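Local structure of conjugal transfer protein-like C-terminal domain-containing protein (Enterococcus faecalis, 4EC6) at residues N106-E111 with S118-L123. The protein is of unknown function but, as a VirB8-like TraM of the conjugative plasmid pIP501, probably serves as a component of its type IV secretion system. Sequence-based numbering, arbitrary orientation.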
loop_
_atom_site.group_PDB
_atom_site.type_symbol
_atom_site.label_atom_id
_atom_site.label_comp_id
_atom_site.label_asym_id
_atom_site.label_seq_id
_atom_site.Cartn_x
_atom_site.Cartn_y
_atom_site.Cartn_z
ATOM N N ASN A 106 0.605 4.920 5.454
ATOM C CA ASN A 106 -0.301 5.051 4.331
ATOM C C ASN A 106 -0.096 6.373 3.667
ATOM O O ASN A 106 -0.074 7.399 4.321
ATOM C CB ASN A 106 -1.763 4.936 4.773
ATOM C CG ASN A 106 -2.118 3.535 5.230
ATOM O OD1 ASN A 106 -2.331 2.647 4.440
ATOM N ND2 ASN A 106 -2.149 3.341 6.498
ATOM N N TYR A 107 0.058 6.355 2.358
ATOM C CA TYR A 107 0.191 7.577 1.580
ATOM C C TYR A 107 -1.058 8.414 1.659
ATOM O O TYR A 107 -2.132 7.890 1.485
ATOM C CB TYR A 107 0.488 7.228 0.119
ATOM C CG TYR A 107 0.717 8.405 -0.766
ATOM C CD1 TYR A 107 1.767 9.294 -0.518
ATOM C CD2 TYR A 107 -0.092 8.629 -1.866
ATOM C CE1 TYR A 107 2.010 10.368 -1.372
ATOM C CE2 TYR A 107 0.122 9.683 -2.726
ATOM C CZ TYR A 107 1.167 10.558 -2.487
ATOM O OH TYR A 107 1.378 11.650 -3.327
ATOM N N TYR A 108 -0.919 9.721 1.865
ATOM C CA TYR A 108 -2.074 10.601 2.074
ATOM C C TYR A 108 -2.116 11.746 1.049
ATOM O O TYR A 108 -2.837 12.726 1.209
ATOM C CB TYR A 108 -2.098 11.109 3.529
ATOM C CG TYR A 108 -3.490 11.416 4.086
ATOM C CD1 TYR A 108 -4.505 10.497 4.007
ATOM C CD2 TYR A 108 -3.775 12.635 4.704
ATOM C CE1 TYR A 108 -5.768 10.755 4.487
ATOM C CE2 TYR A 108 -5.042 12.915 5.219
ATOM C CZ TYR A 108 -6.039 11.957 5.097
ATOM O OH TYR A 108 -7.319 12.190 5.583
ATOM N N GLY A 109 -1.364 11.622 -0.034
ATOM C CA GLY A 109 -1.491 12.548 -1.141
ATOM C C GLY A 109 -0.432 13.621 -1.172
ATOM O O GLY A 109 0.342 13.813 -0.233
ATOM N N SER A 110 -0.421 14.355 -2.267
ATOM C CA SER A 110 0.561 15.385 -2.465
ATOM C C SER A 110 -0.087 16.641 -2.965
ATOM O O SER A 110 -1.234 16.657 -3.330
ATOM C CB SER A 110 1.582 14.909 -3.487
ATOM O OG SER A 110 0.909 14.800 -4.705
ATOM N N GLU A 111 0.704 17.689 -3.015
ATOM C CA GLU A 111 0.270 19.019 -3.286
ATOM C C GLU A 111 1.474 19.591 -3.994
ATOM O O GLU A 111 2.604 19.595 -3.462
ATOM C CB GLU A 111 0.031 19.728 -1.952
ATOM C CG GLU A 111 -0.839 20.950 -1.993
ATOM C CD GLU A 111 -2.244 20.637 -2.485
ATOM O OE1 GLU A 111 -3.055 20.128 -1.663
ATOM O OE2 GLU A 111 -2.531 20.904 -3.692
ATOM N N SER A 118 4.729 18.675 -1.977
ATOM C CA SER A 118 4.574 18.435 -0.565
ATOM C C SER A 118 3.785 17.116 -0.420
ATOM O O SER A 118 2.676 16.985 -0.971
ATOM C CB SER A 118 3.803 19.594 0.055
ATOM O OG SER A 118 3.581 19.318 1.415
ATOM N N VAL A 119 4.361 16.130 0.281
ATOM C CA VAL A 119 3.685 14.836 0.427
ATOM C C VAL A 119 3.223 14.616 1.860
ATOM O O VAL A 119 3.867 15.042 2.804
ATOM C CB VAL A 119 4.540 13.632 -0.083
ATOM C CG1 VAL A 119 5.091 13.913 -1.449
ATOM C CG2 VAL A 119 5.716 13.328 0.820
ATOM N N GLU A 120 2.125 13.921 2.044
ATOM C CA GLU A 120 1.702 13.543 3.401
ATOM C C GLU A 120 1.493 12.068 3.526
ATOM O O GLU A 120 1.076 11.416 2.562
ATOM C CB GLU A 120 0.395 14.218 3.750
ATOM C CG GLU A 120 0.429 15.718 3.531
ATOM C CD GLU A 120 -0.883 16.385 3.871
ATOM O OE1 GLU A 120 -1.868 15.696 4.137
ATOM O OE2 GLU A 120 -0.946 17.615 3.868
ATOM N N TYR A 121 1.769 11.545 4.725
ATOM C CA TYR A 121 1.433 10.173 5.098
ATOM C C TYR A 121 0.721 10.125 6.440
ATOM O O TYR A 121 0.979 10.939 7.337
ATOM C CB TYR A 121 2.678 9.302 5.157
ATOM C CG TYR A 121 3.479 9.233 3.871
ATOM C CD1 TYR A 121 3.511 8.061 3.109
ATOM C CD2 TYR A 121 4.215 10.324 3.417
ATOM C CE1 TYR A 121 4.214 7.981 1.922
ATOM C CE2 TYR A 121 4.947 10.257 2.237
ATOM C CZ TYR A 121 4.934 9.071 1.498
ATOM O OH TYR A 121 5.634 9.010 0.334
ATOM N N LEU A 122 -0.163 9.146 6.602
ATOM C CA LEU A 122 -0.713 8.833 7.924
ATOM C C LEU A 122 0.071 7.688 8.520
ATOM O O LEU A 122 0.293 6.698 7.846
ATOM C CB LEU A 122 -2.184 8.430 7.838
ATOM C CG LEU A 122 -3.097 9.557 7.457
ATOM C CD1 LEU A 122 -4.475 9.162 7.966
ATOM C CD2 LEU A 122 -2.669 10.922 8.042
ATOM N N LEU A 123 0.470 7.804 9.782
ATOM C CA LEU A 123 1.284 6.796 10.420
ATOM C C LEU A 123 0.629 6.301 11.699
ATOM O O LEU A 123 -0.086 7.041 12.386
ATOM C CB LEU A 123 2.640 7.400 10.768
ATOM C CG LEU A 123 3.396 8.258 9.760
ATOM C CD1 LEU A 123 4.649 8.881 10.355
ATOM C CD2 LEU A 123 3.806 7.392 8.582
HETATM O O HOH W 1 -1.013 4.508 8.429
HETATM O O HOH W 2 -0.089 16.706 0.445
#
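Strands 106-111 and 118-123 run antiparallel, with N106 and L122 as one hydrogen-bonded pair and E111 and S118 as another. Between these pairs, two residues, Y108 and G109, stand opposite the single residue E120. Y108 N donates to E120 O at 2.7 Å, and E120 N donates back to G109 O at 2.9 Å. The extra residue shifts the register by one; Y108 (psi 16°) and G109 (phi 100°) share the distortion. On one face the rings of Y107 and Y121 form an edge-to-face pair, their planes 67° apart. CD1 of Y107 points at the Y121 face, 3.7 Å from Y121 CE1. With its CG turned away from its own N and beside the carbonyl carbon, Y107 lays its ring against the backbone of G109, whose N sits over the ring centre. V119 CB lies at the edge of the Y107 ring. This face packs on helix 54-68, where Y121 OH hydrogen-bonds to D58 O and S110 OG to Q54 NE2. On the other face L122 CG sits over the Y108 ring, 3.9 Å from its centroid, as a CH-pi contact. Its methyls spread over that same face, CD1 toward Y108 CE1 and CD2 toward Y108 CD2. E120 OE1 comes to the ring's edge, 3.7 Å from Y108 CD2. K56 of a second subunit makes a cation-pi contact with Y108 and hydrogen-bonds to Y108 O, so this face takes part in the subunit interface. A water links G109 O and S118 O beside the weak E111 N to S118 O bond. The pairing is a classic beta bulge in a beta hairpin, here joining the first two strands of the antiparallel sheet of an NTF2-like domain that resembles VirB8 proteins.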